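Local coordinates for DNA repair and telomere maintenance protein nbs1 (Schizosaccharomyces pombe, PDB 3HUF), which serves as the phosphoprotein-binding adaptor of the MRN complex in DNA double-strand break repair, its N-terminal FHA and BRCT domains recognising phosphorylated partners such as Ctp1, at residues A[148-153]-A[196-201]; A[166-169]-A[174-177]; A[168-173]-A[220-225]; A[224-229]-A[299-304]; A[242-247]-A[295-300]. All blocks are in the same frame, centred on the assembly; numbering follows the deposited sequence.

How the contacts relate
From the N terminus, strand 150-152 opens contact 1, which closes on the start of helix 198-209. Within that long loop falls contact 2, a short closure between helix 163-170 and strand 174-176 of the same parallel sheet. Contact 3 leaves the end of the same helix and crosses contact 1 along the chain, reaching helix 219-222 and the turn after it. Its second segment runs into contact 4, where residues 224-229 meet the end of helix 294-302; contact 5, between helices 238-246 and 294-302, lies within that loop. Contacts 1 and 2 belong to the BRCT 1 side, contact 5 to BRCT 2, and contacts 3 and 4 tie the intervening chain to both.

Contact 1 of 5, residues A[148-153]-A[196-201]; sequences TTHFVM and SLMPDA. With SCN (thiocyanate ion), chain E.
His150, on strand 150-152, sets its imidazole against Met198 and Ala201 of residues 196-201, where a loop leads into helix 198-209. First, the backbone N-H of Leu197 donates to the nitrogen of a thiocyanate ion, probably from the crystallisation liquor, at 3.0 Å and 155°, while Leu197 O bonds to the hydroxyl of Tyr180 in helix 178-184. Met198 comes next. Its CG lies anti to the carbonyl carbon (chi1 -66°) and the chain bends at chi2, carrying SD to 4.1 Å from His150 CE1. Obliquely placed 5.1 Å from the His150 ring centroid, the sulfur makes a loose Met-aromatic approach. An alanine at Met198 would remove this sulfur and is likely to leave the CE1 side of the imidazole less well packed. The Met198 backbone makes a second link: its O accepts from a water at 2.6 Å, and this water lies in the imidazole plane, 2.8 Å from His150 NE2. One helical turn on, Ala201 CB packs obliquely against the same ring, 3.5 Å from His150 NE2, and touches Tyr180, tying the segment to the BRCT 1 fold. At the other ring nitrogen, His150 ND1 pairs with Thr149 OG1 at 2.8 Å. Both imidazole nitrogens thus have polar partners, likely to hold the buried ring in its rotation, while the direct contacts across the segments are to a sulfur and a methyl.

Contact 2 of 5, residues A[166-169]-A[174-177]; sequences MYAF and VIID
Phe169, in helix 163-170, and Ile175, in strand 174-176, bring the two backbones closest, with their CA atoms 6.9 Å apart. Only a short connection separates helix from strand, and no hydrogen bond joins the two segments, so the closure rests on apolar packing. Ile175 supplies most of it. Its CB points toward the helix, and with CG1 anti to the carbonyl carbon (chi1 -65°) and the chain extended beyond, the CD1 methyl is delivered to the helix backbone. There CD1 lies 3.8 Å from Phe169 N and equally close to Phe169 CB. The same methyl reaches the phenyl ring at its edge, in the ring plane, 3.9 Å from Phe169 CD1, and the two side chains cross at about a right angle. Farther back along the isoleucine, CG1 faces Ala168 CB at 4.3 Å. The small alanine side chain is consistent with the helix lying close to the strand here. These elements form the second half of the beta-alpha-beta crossover from strand 150-152 through helix 163-170 to strand 174-176, an edge strand of the parallel BRCT 1 sheet. Ala168 also touches Phe151 on the neighbouring strand, while Phe205 of helix 198-209 packs on Ile175.

Contact 3 of 5, residues A[168-173]-A[220-225]; sequences AFLKKT and EDCINS
Leu170 and Cys222 form the tight end of this contact, with Leu170 CD2 only 3.5 Å from Cys222 CB. The same methyl also meets Ile223 CG1 at 4.0 Å as the two aliphatic chains slide past each other in opposite directions. CG1 of Ile223 lies anti to the carbonyl carbon (chi1 -80°), which sends its CD1 to the end of helix 163-170, 3.5 Å from Leu170 O. Toward solvent the packing thins: Lys172 lays its extended chain across the isoleucine at about a right angle, and Lys172 CE lies 3.9 Å from Ile223 CD1. An alanine in place of Ile223 would probably open a gap between its turn and the helix end, beside Leu170 CD2, and leave the lysine's CE without its apolar partner. Lys172 is the C-prime residue of a Schellman motif, its positive phi ending the helix as Thr173 N bonds to Ala168 O and Lys172 N to Phe169 O. In the other segment a type II beta turn runs from Cys222 to Ser225, Cys222 O accepting from both Ser225 N and Ser225 OG. Around this junction, Leu170 also packs on Leu243 and Leu246 of helix 238-246 and on Trp298 of helix 294-302.

Contact 4 of 5, residues A[224-229]-A[299-304]; sequences NSLEGF and KIIIER
Ile301 meets Ser225 and Leu226 through an isoleucine chain whose torsions, chi1 -122° and chi2 122°, both lie away from staggered values. They send CG1 and CD1 of Ile301 from the last turns of helix 294-302 toward the loop. Leu226 answers with CG anti to the carbonyl carbon (chi1 -59°), which brings the end of its side chain nearer the helix. The two terminal methyls, Leu226 CD1 and Ile301 CD1, lie 3.6 Å apart, with Leu226 CG at 3.8 Å from the same Ile301 methyl. The side chains cross at about a right angle. One carbon back along the isoleucine, CG1 lies 3.5 Å from Ser225 OG; the hydroxyl, already engaged with Cys222 O, meets the isoleucine only by packing. The loop carrying these residues leads from helix 219-222 into strand 230-234, the first strand of the parallel BRCT 2 sheet, and is built from two overlapping beta turns: type I from Asn224 to Glu227 and type II from Leu226 to Phe229. Gly228 holds a positive phi in the second, which Phe229 N closes on Leu226 O at 3.1 Å. Across the first turn, Asn224 ND2 donates to Glu227 OE1 at 3.0 Å, nearly in the amide plane but from above the carboxylate plane. Leu247 covers Ile301 as well, and its backbone bonds to that of Leu226.

Contact 5 of 5, residues A[242-247]-A[295-300]; sequences HLLELL and EQLWKI
Leu297 CD1 touches a leucine methyl at each of two positions on residues 242-247: Leu244, in helix 238-246, and Leu247, just beyond its end. Leu247 CD1 comes to 4.0 Å from it, and Leu244 CD2 to 4.1 Å. The approaches differ: Leu247 and Leu297 slide past each other in opposite directions, whereas Leu244 crosses Leu297 at about a right angle. Leu244 and Leu247 lie roughly one helical turn apart and both have CG anti to the carbonyl carbon (chi1 -54° and -56°), which turns their ends to the same methyl. The backbones stay well separated, with the CA atoms of Leu244 and Leu297 9.9 Å apart, so the side chains alone span the gap. These are helices 238-246 and 294-302 of BRCT 2, the first following strand 230-234 and the second following strand 291-293 of its four-stranded parallel sheet, and their packing forms part of the apolar core beside that sheet. Further out, Leu226 also touches Leu297, and Leu249 touches Leu244. Trp298, next along the helix, has its NE1 bonded to Gln214 O. On helix 238-246, away from Leu244 and Leu247, His242 ND1 donates to Glu245 OE2 at 3.2 Å and 170°, in the imidazole plane and nearly along the C-O axis of the carboxylate. Leu246 CG covers one face of the same imidazole from 3.8 Å above its plane, offset toward the rim, and Tyr167 of helix 163-170 touches His242 from the BRCT 1 side.

Contact 1 of 5, residues A[148-153]-A[196-201]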
# COMPACT_ATOMS: atom_id res chain seq x y z
N THR A 148 -4.38 2.17 -0.76
CA THR A 148 -3.54 1.29 -1.60
C THR A 148 -2.19 1.92 -1.83
O THR A 148 -2.11 3.10 -2.21
CB THR A 148 -4.18 1.09 -2.99
OG1 THR A 148 -5.41 0.39 -2.84
CG2 THR A 148 -3.27 0.27 -3.91
N THR A 149 -1.13 1.16 -1.54
CA THR A 149 0.23 1.56 -1.87
C THR A 149 0.79 0.79 -3.08
O THR A 149 1.65 1.30 -3.79
CB THR A 149 1.20 1.37 -0.67
OG1 THR A 149 1.14 0.01 -0.24
CG2 THR A 149 0.81 2.28 0.50
N HIS A 150 0.31 -0.44 -3.31
CA HIS A 150 0.85 -1.28 -4.39
C HIS A 150 -0.28 -1.95 -5.11
O HIS A 150 -1.32 -2.26 -4.50
CB HIS A 150 1.78 -2.36 -3.84
CG HIS A 150 3.01 -1.82 -3.20
ND1 HIS A 150 3.01 -1.25 -1.94
CD2 HIS A 150 4.30 -1.78 -3.63
CE1 HIS A 150 4.23 -0.86 -1.63
NE2 HIS A 150 5.04 -1.19 -2.62
N PHE A 151 -0.08 -2.18 -6.41
CA PHE A 151 -1.10 -2.75 -7.26
C PHE A 151 -0.51 -3.91 -8.02
O PHE A 151 0.48 -3.73 -8.71
CB PHE A 151 -1.62 -1.70 -8.25
CG PHE A 151 -2.69 -2.22 -9.19
CD1 PHE A 151 -4.02 -2.17 -8.84
CD2 PHE A 151 -2.34 -2.79 -10.43
CE1 PHE A 151 -5.00 -2.65 -9.69
CE2 PHE A 151 -3.31 -3.28 -11.29
CZ PHE A 151 -4.65 -3.21 -10.93
N VAL A 152 -1.13 -5.09 -7.90
CA VAL A 152 -0.66 -6.27 -8.61
C VAL A 152 -1.38 -6.43 -9.93
O VAL A 152 -2.55 -6.79 -9.94
CB VAL A 152 -0.93 -7.58 -7.82
CG1 VAL A 152 -0.24 -8.77 -8.51
CG2 VAL A 152 -0.47 -7.42 -6.37
N MET A 153 -0.68 -6.19 -11.03
CA MET A 153 -1.27 -6.41 -12.36
C MET A 153 -1.24 -7.88 -12.68
O MET A 153 -0.35 -8.59 -12.19
CB MET A 153 -0.50 -5.64 -13.43
CG MET A 153 0.99 -5.78 -13.32
SD MET A 153 1.94 -5.35 -14.79
CE MET A 153 1.16 -3.90 -15.38
N SER A 196 12.60 -3.41 4.66
CA SER A 196 13.24 -4.52 3.93
C SER A 196 12.57 -5.00 2.64
O SER A 196 13.25 -5.51 1.76
CB SER A 196 13.38 -5.73 4.84
OG SER A 196 14.52 -5.60 5.61
N LEU A 197 11.26 -4.87 2.55
CA LEU A 197 10.49 -5.40 1.41
C LEU A 197 10.09 -4.33 0.39
O LEU A 197 9.65 -4.66 -0.72
CB LEU A 197 9.22 -6.12 1.93
CG LEU A 197 9.41 -7.10 3.11
CD1 LEU A 197 8.07 -7.57 3.71
CD2 LEU A 197 10.28 -8.27 2.71
N MET A 198 10.25 -3.06 0.75
CA MET A 198 9.78 -1.93 -0.05
C MET A 198 10.59 -1.59 -1.29
O MET A 198 10.00 -1.32 -2.34
CB MET A 198 9.65 -0.63 0.78
CG MET A 198 8.63 -0.61 1.86
SD MET A 198 7.00 -1.24 1.42
CE MET A 198 6.00 -0.34 2.62
N PRO A 199 11.94 -1.51 -1.16
CA PRO A 199 12.70 -1.20 -2.35
C PRO A 199 12.61 -2.25 -3.47
O PRO A 199 12.78 -1.90 -4.62
CB PRO A 199 14.15 -1.12 -1.83
CG PRO A 199 14.01 -0.80 -0.39
CD PRO A 199 12.83 -1.62 0.01
N ASP A 200 12.37 -3.51 -3.13
CA ASP A 200 12.29 -4.56 -4.15
C ASP A 200 11.02 -4.36 -4.94
O ASP A 200 10.98 -4.66 -6.13
CB ASP A 200 12.28 -5.97 -3.56
CG ASP A 200 13.67 -6.45 -3.14
OD1 ASP A 200 13.84 -6.78 -1.94
OD2 ASP A 200 14.58 -6.50 -3.97
N ALA A 201 9.99 -3.85 -4.28
CA ALA A 201 8.74 -3.51 -4.99
C ALA A 201 8.95 -2.41 -6.04
O ALA A 201 8.38 -2.48 -7.13
CB ALA A 201 7.67 -3.11 -4.00
S SCN E . 8.24 -2.09 6.53
C SCN E . 8.62 -2.98 5.06
N SCN E . 9.16 -3.51 4.16
O HOH W 1 7.63 -0.20 -2.57

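Contact 2 of 5, residues A[166-169]-A[174-177]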
# COMPACT_ATOMS: atom_id res chain seq x y z
N MET A 166 -3.97 1.01 -15.49
CA MET A 166 -3.80 2.36 -16.00
C MET A 166 -4.02 3.39 -14.89
O MET A 166 -3.26 4.35 -14.75
CB MET A 166 -4.81 2.63 -17.11
CG MET A 166 -4.72 1.72 -18.32
SD MET A 166 -6.21 1.90 -19.35
CE MET A 166 -5.95 0.60 -20.57
N TYR A 167 -5.09 3.16 -14.11
CA TYR A 167 -5.45 4.00 -13.00
C TYR A 167 -4.39 4.01 -11.91
O TYR A 167 -4.01 5.09 -11.45
CB TYR A 167 -6.81 3.59 -12.43
CG TYR A 167 -7.35 4.57 -11.42
CD1 TYR A 167 -7.38 5.95 -11.70
CD2 TYR A 167 -7.84 4.14 -10.19
CE1 TYR A 167 -7.88 6.86 -10.78
CE2 TYR A 167 -8.35 5.04 -9.27
CZ TYR A 167 -8.37 6.39 -9.56
OH TYR A 167 -8.86 7.26 -8.62
N ALA A 168 -3.90 2.83 -11.53
CA ALA A 168 -2.83 2.72 -10.55
C ALA A 168 -1.58 3.48 -10.99
O ALA A 168 -0.98 4.21 -10.21
CB ALA A 168 -2.49 1.28 -10.28
N PHE A 169 -1.20 3.29 -12.25
CA PHE A 169 -0.06 4.01 -12.82
C PHE A 169 -0.20 5.53 -12.66
O PHE A 169 0.74 6.22 -12.25
CB PHE A 169 0.06 3.67 -14.30
CG PHE A 169 1.31 4.18 -14.94
CD1 PHE A 169 2.53 3.57 -14.68
CD2 PHE A 169 1.27 5.27 -15.80
CE1 PHE A 169 3.69 4.03 -15.27
CE2 PHE A 169 2.42 5.73 -16.40
CZ PHE A 169 3.63 5.11 -16.13
N VAL A 174 2.63 2.09 -6.82
CA VAL A 174 3.70 1.19 -7.24
C VAL A 174 3.09 -0.07 -7.86
O VAL A 174 2.30 -0.76 -7.24
CB VAL A 174 4.62 0.83 -6.04
CG1 VAL A 174 5.76 -0.10 -6.47
CG2 VAL A 174 5.19 2.10 -5.40
N ILE A 175 3.44 -0.36 -9.11
CA ILE A 175 2.86 -1.51 -9.78
C ILE A 175 3.78 -2.71 -9.64
O ILE A 175 4.96 -2.64 -9.93
CB ILE A 175 2.52 -1.19 -11.26
CG1 ILE A 175 1.43 -0.11 -11.33
CG2 ILE A 175 2.11 -2.48 -12.02
CD1 ILE A 175 1.24 0.42 -12.72
N ILE A 176 3.25 -3.81 -9.14
CA ILE A 176 4.08 -4.98 -8.95
C ILE A 176 3.47 -6.14 -9.70
O ILE A 176 2.40 -6.01 -10.31
CB ILE A 176 4.22 -5.32 -7.44
CG1 ILE A 176 2.84 -5.42 -6.79
CG2 ILE A 176 5.10 -4.27 -6.75
CD1 ILE A 176 2.88 -5.79 -5.32
N ASP A 177 4.14 -7.28 -9.65
CA ASP A 177 3.57 -8.49 -10.18
C ASP A 177 3.88 -9.70 -9.33
O ASP A 177 4.43 -9.58 -8.24
CB ASP A 177 3.96 -8.70 -11.66
CG ASP A 177 5.46 -8.90 -11.87
OD1 ASP A 177 5.86 -8.86 -13.04
OD2 ASP A 177 6.25 -9.11 -10.92

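Contact 3 of 5, residues A[168-173]-A[220-225]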
# COMPACT_ATOMS: atom_id res chain seq x y z
N ALA A 168 -3.90 2.83 -11.53
CA ALA A 168 -2.83 2.72 -10.55
C ALA A 168 -1.58 3.48 -10.99
O ALA A 168 -0.98 4.21 -10.21
CB ALA A 168 -2.49 1.28 -10.28
N PHE A 169 -1.20 3.29 -12.25
CA PHE A 169 -0.06 4.01 -12.82
C PHE A 169 -0.20 5.53 -12.66
O PHE A 169 0.74 6.22 -12.25
CB PHE A 169 0.06 3.67 -14.30
CG PHE A 169 1.31 4.18 -14.94
CD1 PHE A 169 2.53 3.57 -14.68
CD2 PHE A 169 1.27 5.27 -15.80
CE1 PHE A 169 3.69 4.03 -15.27
CE2 PHE A 169 2.42 5.73 -16.40
CZ PHE A 169 3.63 5.11 -16.13
N LEU A 170 -1.38 6.04 -13.01
CA LEU A 170 -1.64 7.47 -13.00
C LEU A 170 -1.69 8.09 -11.61
O LEU A 170 -1.20 9.21 -11.43
CB LEU A 170 -2.91 7.78 -13.78
CG LEU A 170 -2.73 7.74 -15.29
CD1 LEU A 170 -4.08 7.68 -15.97
CD2 LEU A 170 -1.96 8.96 -15.75
N LYS A 171 -2.27 7.39 -10.64
CA LYS A 171 -2.28 7.93 -9.27
C LYS A 171 -0.99 7.64 -8.48
O LYS A 171 -0.93 7.78 -7.26
CB LYS A 171 -3.58 7.57 -8.49
CG LYS A 171 -4.11 6.15 -8.64
CD LYS A 171 -5.23 5.87 -7.63
CE LYS A 171 -5.39 4.36 -7.36
NZ LYS A 171 -6.09 4.09 -6.05
N LYS A 172 0.05 7.24 -9.22
CA LYS A 172 1.41 7.05 -8.70
C LYS A 172 1.58 5.90 -7.71
O LYS A 172 2.47 5.90 -6.86
CB LYS A 172 2.01 8.37 -8.18
CG LYS A 172 2.25 9.38 -9.30
CD LYS A 172 2.26 10.81 -8.79
CE LYS A 172 2.68 11.76 -9.89
NZ LYS A 172 2.95 13.13 -9.36
N THR A 173 0.70 4.91 -7.85
CA THR A 173 0.80 3.68 -7.09
C THR A 173 1.97 2.87 -7.67
O THR A 173 2.29 3.01 -8.85
CB THR A 173 -0.50 2.90 -7.20
OG1 THR A 173 -1.57 3.76 -6.80
CG2 THR A 173 -0.51 1.67 -6.32
N GLU A 220 4.19 11.12 -14.84
CA GLU A 220 4.30 12.56 -15.08
C GLU A 220 4.02 13.00 -16.52
O GLU A 220 3.43 14.07 -16.73
CB GLU A 220 5.66 13.07 -14.61
N ASP A 221 4.43 12.20 -17.50
CA ASP A 221 4.16 12.58 -18.89
C ASP A 221 2.71 12.29 -19.33
O ASP A 221 2.18 12.92 -20.26
CB ASP A 221 5.21 12.05 -19.89
CG ASP A 221 5.69 10.65 -19.57
OD1 ASP A 221 4.84 9.74 -19.45
OD2 ASP A 221 6.93 10.45 -19.47
N CYS A 222 2.06 11.35 -18.63
CA CYS A 222 0.66 11.01 -18.88
C CYS A 222 -0.30 12.02 -18.28
O CYS A 222 -1.33 12.34 -18.88
CB CYS A 222 0.35 9.63 -18.31
SG CYS A 222 0.27 8.33 -19.53
N ILE A 223 0.06 12.51 -17.10
CA ILE A 223 -0.78 13.42 -16.32
C ILE A 223 -0.94 14.77 -17.01
O ILE A 223 0.05 15.40 -17.41
CB ILE A 223 -0.24 13.55 -14.86
CG1 ILE A 223 -0.68 12.34 -14.03
CG2 ILE A 223 -0.72 14.85 -14.19
CD1 ILE A 223 0.27 11.97 -12.92
N ASN A 224 -2.20 15.18 -17.19
CA ASN A 224 -2.59 16.39 -17.93
C ASN A 224 -2.23 16.45 -19.41
O ASN A 224 -2.05 17.55 -19.96
CB ASN A 224 -2.16 17.67 -17.20
CG ASN A 224 -3.24 18.21 -16.29
OD1 ASN A 224 -3.59 17.59 -15.28
ND2 ASN A 224 -3.78 19.38 -16.63
N SER A 225 -2.14 15.30 -20.08
CA SER A 225 -1.83 15.28 -21.51
C SER A 225 -3.02 15.69 -22.39
O SER A 225 -2.85 16.06 -23.55
CB SER A 225 -1.24 13.92 -21.96
OG SER A 225 -2.04 12.82 -21.55

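Contact 4 of 5, residues A[224-229]-A[299-304]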
# COMPACT_ATOMS: atom_id res chain seq x y z
N ASN A 224 -2.20 15.18 -17.19
CA ASN A 224 -2.59 16.39 -17.93
C ASN A 224 -2.23 16.45 -19.41
O ASN A 224 -2.05 17.55 -19.96
CB ASN A 224 -2.16 17.67 -17.20
CG ASN A 224 -3.24 18.21 -16.29
OD1 ASN A 224 -3.59 17.59 -15.28
ND2 ASN A 224 -3.78 19.38 -16.63
N SER A 225 -2.14 15.30 -20.08
CA SER A 225 -1.83 15.28 -21.51
C SER A 225 -3.02 15.69 -22.39
O SER A 225 -2.85 16.06 -23.55
CB SER A 225 -1.24 13.92 -21.96
OG SER A 225 -2.04 12.82 -21.55
N LEU A 226 -4.23 15.64 -21.84
CA LEU A 226 -5.43 16.01 -22.58
C LEU A 226 -6.06 17.30 -22.07
O LEU A 226 -7.28 17.49 -22.24
CB LEU A 226 -6.47 14.89 -22.52
CG LEU A 226 -6.15 13.50 -23.04
CD1 LEU A 226 -7.37 12.63 -22.88
CD2 LEU A 226 -5.73 13.56 -24.51
N GLU A 227 -5.25 18.17 -21.46
CA GLU A 227 -5.77 19.45 -20.97
C GLU A 227 -6.25 20.28 -22.17
O GLU A 227 -5.67 20.21 -23.25
CB GLU A 227 -4.74 20.20 -20.12
CG GLU A 227 -3.53 20.74 -20.88
CD GLU A 227 -2.26 20.73 -20.05
OE1 GLU A 227 -2.34 20.84 -18.80
OE2 GLU A 227 -1.16 20.59 -20.65
N GLY A 228 -7.33 21.02 -21.97
CA GLY A 228 -7.99 21.72 -23.07
C GLY A 228 -9.18 20.94 -23.62
O GLY A 228 -10.13 21.54 -24.15
N PHE A 229 -9.13 19.61 -23.51
CA PHE A 229 -10.23 18.76 -23.96
C PHE A 229 -11.32 18.63 -22.90
O PHE A 229 -11.11 19.02 -21.70
CB PHE A 229 -9.73 17.37 -24.34
CG PHE A 229 -8.95 17.32 -25.62
CD1 PHE A 229 -7.57 17.44 -25.60
CD2 PHE A 229 -9.59 17.15 -26.83
CE1 PHE A 229 -6.84 17.39 -26.77
CE2 PHE A 229 -8.87 17.10 -28.02
CZ PHE A 229 -7.49 17.22 -27.98
N LYS A 299 -4.46 4.04 -25.46
CA LYS A 299 -3.67 3.81 -26.67
C LYS A 299 -3.17 5.11 -27.29
O LYS A 299 -2.03 5.18 -27.76
CB LYS A 299 -4.46 2.99 -27.70
CG LYS A 299 -4.85 1.62 -27.19
CD LYS A 299 -5.36 0.71 -28.28
CE LYS A 299 -5.52 -0.71 -27.75
NZ LYS A 299 -5.39 -1.74 -28.82
N ILE A 300 -4.02 6.13 -27.27
CA ILE A 300 -3.68 7.46 -27.79
C ILE A 300 -2.82 8.23 -26.79
O ILE A 300 -1.92 8.99 -27.17
CB ILE A 300 -4.97 8.28 -28.11
CG1 ILE A 300 -5.97 7.44 -28.91
CG2 ILE A 300 -4.62 9.56 -28.88
CD1 ILE A 300 -7.38 8.04 -28.99
N ILE A 301 -3.08 8.02 -25.50
CA ILE A 301 -2.43 8.77 -24.43
C ILE A 301 -0.94 8.45 -24.33
O ILE A 301 -0.15 9.26 -23.83
CB ILE A 301 -3.19 8.54 -23.10
CG1 ILE A 301 -3.66 9.88 -22.54
CG2 ILE A 301 -2.39 7.72 -22.09
CD1 ILE A 301 -5.13 9.89 -22.37
N ILE A 302 -0.58 7.28 -24.86
CA ILE A 302 0.79 6.84 -25.06
C ILE A 302 1.29 7.34 -26.41
O ILE A 302 2.18 8.20 -26.46
CB ILE A 302 0.88 5.29 -25.06
CG1 ILE A 302 0.69 4.71 -23.67
CG2 ILE A 302 2.21 4.82 -25.64
CD1 ILE A 302 0.42 3.23 -23.69
N GLU A 303 0.67 6.83 -27.48
CA GLU A 303 1.21 6.82 -28.86
C GLU A 303 2.17 7.94 -29.23
O GLU A 303 3.38 7.81 -29.04
CB GLU A 303 0.09 6.69 -29.89
N ARG A 304 1.62 9.04 -29.75
CA ARG A 304 2.42 10.11 -30.37
C ARG A 304 3.16 11.03 -29.38
O ARG A 304 3.03 10.90 -28.16
CB ARG A 304 1.58 10.92 -31.35

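Contact 5 of 5, residues A[242-247]-A[295-300]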
# COMPACT_ATOMS: atom_id res chain seq x y z
N HIS A 242 -11.91 10.50 -11.54
CA HIS A 242 -10.58 10.91 -11.11
C HIS A 242 -9.51 10.51 -12.13
O HIS A 242 -8.56 11.26 -12.36
CB HIS A 242 -10.25 10.39 -9.72
CG HIS A 242 -8.92 10.86 -9.20
ND1 HIS A 242 -8.54 12.18 -9.24
CD2 HIS A 242 -7.89 10.19 -8.64
CE1 HIS A 242 -7.33 12.30 -8.73
NE2 HIS A 242 -6.91 11.11 -8.36
N LEU A 243 -9.67 9.34 -12.73
CA LEU A 243 -8.81 8.89 -13.81
C LEU A 243 -8.80 9.92 -14.96
O LEU A 243 -7.73 10.34 -15.41
CB LEU A 243 -9.24 7.49 -14.28
CG LEU A 243 -8.68 6.77 -15.52
CD1 LEU A 243 -7.27 7.13 -15.83
CD2 LEU A 243 -8.77 5.27 -15.32
N LEU A 244 -9.99 10.34 -15.40
CA LEU A 244 -10.11 11.32 -16.48
C LEU A 244 -9.64 12.73 -16.09
O LEU A 244 -9.04 13.43 -16.91
CB LEU A 244 -11.54 11.36 -17.04
CG LEU A 244 -12.09 10.01 -17.50
CD1 LEU A 244 -13.58 10.11 -17.75
CD2 LEU A 244 -11.35 9.50 -18.75
N GLU A 245 -9.92 13.12 -14.85
CA GLU A 245 -9.31 14.32 -14.26
C GLU A 245 -7.80 14.31 -14.41
O GLU A 245 -7.21 15.28 -14.88
CB GLU A 245 -9.63 14.40 -12.78
CG GLU A 245 -10.59 15.49 -12.40
CD GLU A 245 -10.69 15.66 -10.89
OE1 GLU A 245 -11.33 16.65 -10.47
OE2 GLU A 245 -10.13 14.82 -10.13
N LEU A 246 -7.17 13.21 -13.98
CA LEU A 246 -5.71 13.05 -14.07
C LEU A 246 -5.15 13.21 -15.49
O LEU A 246 -3.98 13.55 -15.64
CB LEU A 246 -5.26 11.72 -13.46
CG LEU A 246 -5.45 11.59 -11.94
CD1 LEU A 246 -4.97 10.25 -11.42
CD2 LEU A 246 -4.79 12.76 -11.19
N LEU A 247 -5.99 12.99 -16.50
CA LEU A 247 -5.61 13.21 -17.89
C LEU A 247 -5.83 14.67 -18.29
O LEU A 247 -5.52 15.06 -19.41
CB LEU A 247 -6.38 12.27 -18.83
CG LEU A 247 -6.26 10.77 -18.54
CD1 LEU A 247 -7.15 9.93 -19.46
CD2 LEU A 247 -4.80 10.29 -18.63
N GLU A 295 -9.77 2.27 -22.54
CA GLU A 295 -8.83 1.38 -23.20
C GLU A 295 -8.35 1.98 -24.52
O GLU A 295 -7.15 1.96 -24.82
CB GLU A 295 -9.46 -0.01 -23.41
CG GLU A 295 -9.63 -0.86 -22.14
CD GLU A 295 -10.94 -0.63 -21.36
OE1 GLU A 295 -11.60 0.43 -21.53
OE2 GLU A 295 -11.32 -1.52 -20.55
N GLN A 296 -9.28 2.53 -25.30
CA GLN A 296 -8.93 3.19 -26.57
C GLN A 296 -8.21 4.52 -26.33
O GLN A 296 -7.31 4.89 -27.08
CB GLN A 296 -10.19 3.40 -27.41
CG GLN A 296 -10.71 2.14 -28.09
CD GLN A 296 -12.14 2.30 -28.62
OE1 GLN A 296 -13.04 2.72 -27.89
NE2 GLN A 296 -12.35 1.94 -29.88
N LEU A 297 -8.62 5.21 -25.27
CA LEU A 297 -8.04 6.50 -24.89
C LEU A 297 -6.59 6.36 -24.41
O LEU A 297 -5.77 7.24 -24.65
CB LEU A 297 -8.88 7.14 -23.77
CG LEU A 297 -9.39 8.58 -23.87
CD1 LEU A 297 -9.68 9.08 -22.46
CD2 LEU A 297 -8.42 9.50 -24.58
N TRP A 298 -6.29 5.26 -23.71
CA TRP A 298 -4.94 4.94 -23.24
C TRP A 298 -3.98 4.71 -24.42
O TRP A 298 -2.83 5.16 -24.38
CB TRP A 298 -4.98 3.71 -22.34
CG TRP A 298 -3.68 3.35 -21.66
CD1 TRP A 298 -2.81 2.36 -22.02
CD2 TRP A 298 -3.12 3.96 -20.48
NE1 TRP A 298 -1.75 2.31 -21.14
CE2 TRP A 298 -1.91 3.29 -20.19
CE3 TRP A 298 -3.52 5.01 -19.64
CZ2 TRP A 298 -1.09 3.64 -19.11
CZ3 TRP A 298 -2.71 5.35 -18.55
CH2 TRP A 298 -1.51 4.66 -18.30
N LYS A 299 -4.46 4.04 -25.46
CA LYS A 299 -3.67 3.81 -26.67
C LYS A 299 -3.17 5.11 -27.29
O LYS A 299 -2.03 5.18 -27.76
CB LYS A 299 -4.46 2.99 -27.70
CG LYS A 299 -4.85 1.62 -27.19
CD LYS A 299 -5.36 0.71 -28.28
CE LYS A 299 -5.52 -0.71 -27.75
NZ LYS A 299 -5.39 -1.74 -28.82
N ILE A 300 -4.02 6.13 -27.27
CA ILE A 300 -3.68 7.46 -27.79
C ILE A 300 -2.82 8.23 -26.79
O ILE A 300 -1.92 8.99 -27.17
CB ILE A 300 -4.97 8.28 -28.11
CG1 ILE A 300 -5.97 7.44 -28.91
CG2 ILE A 300 -4.62 9.56 -28.88
CD1 ILE A 300 -7.38 8.04 -28.99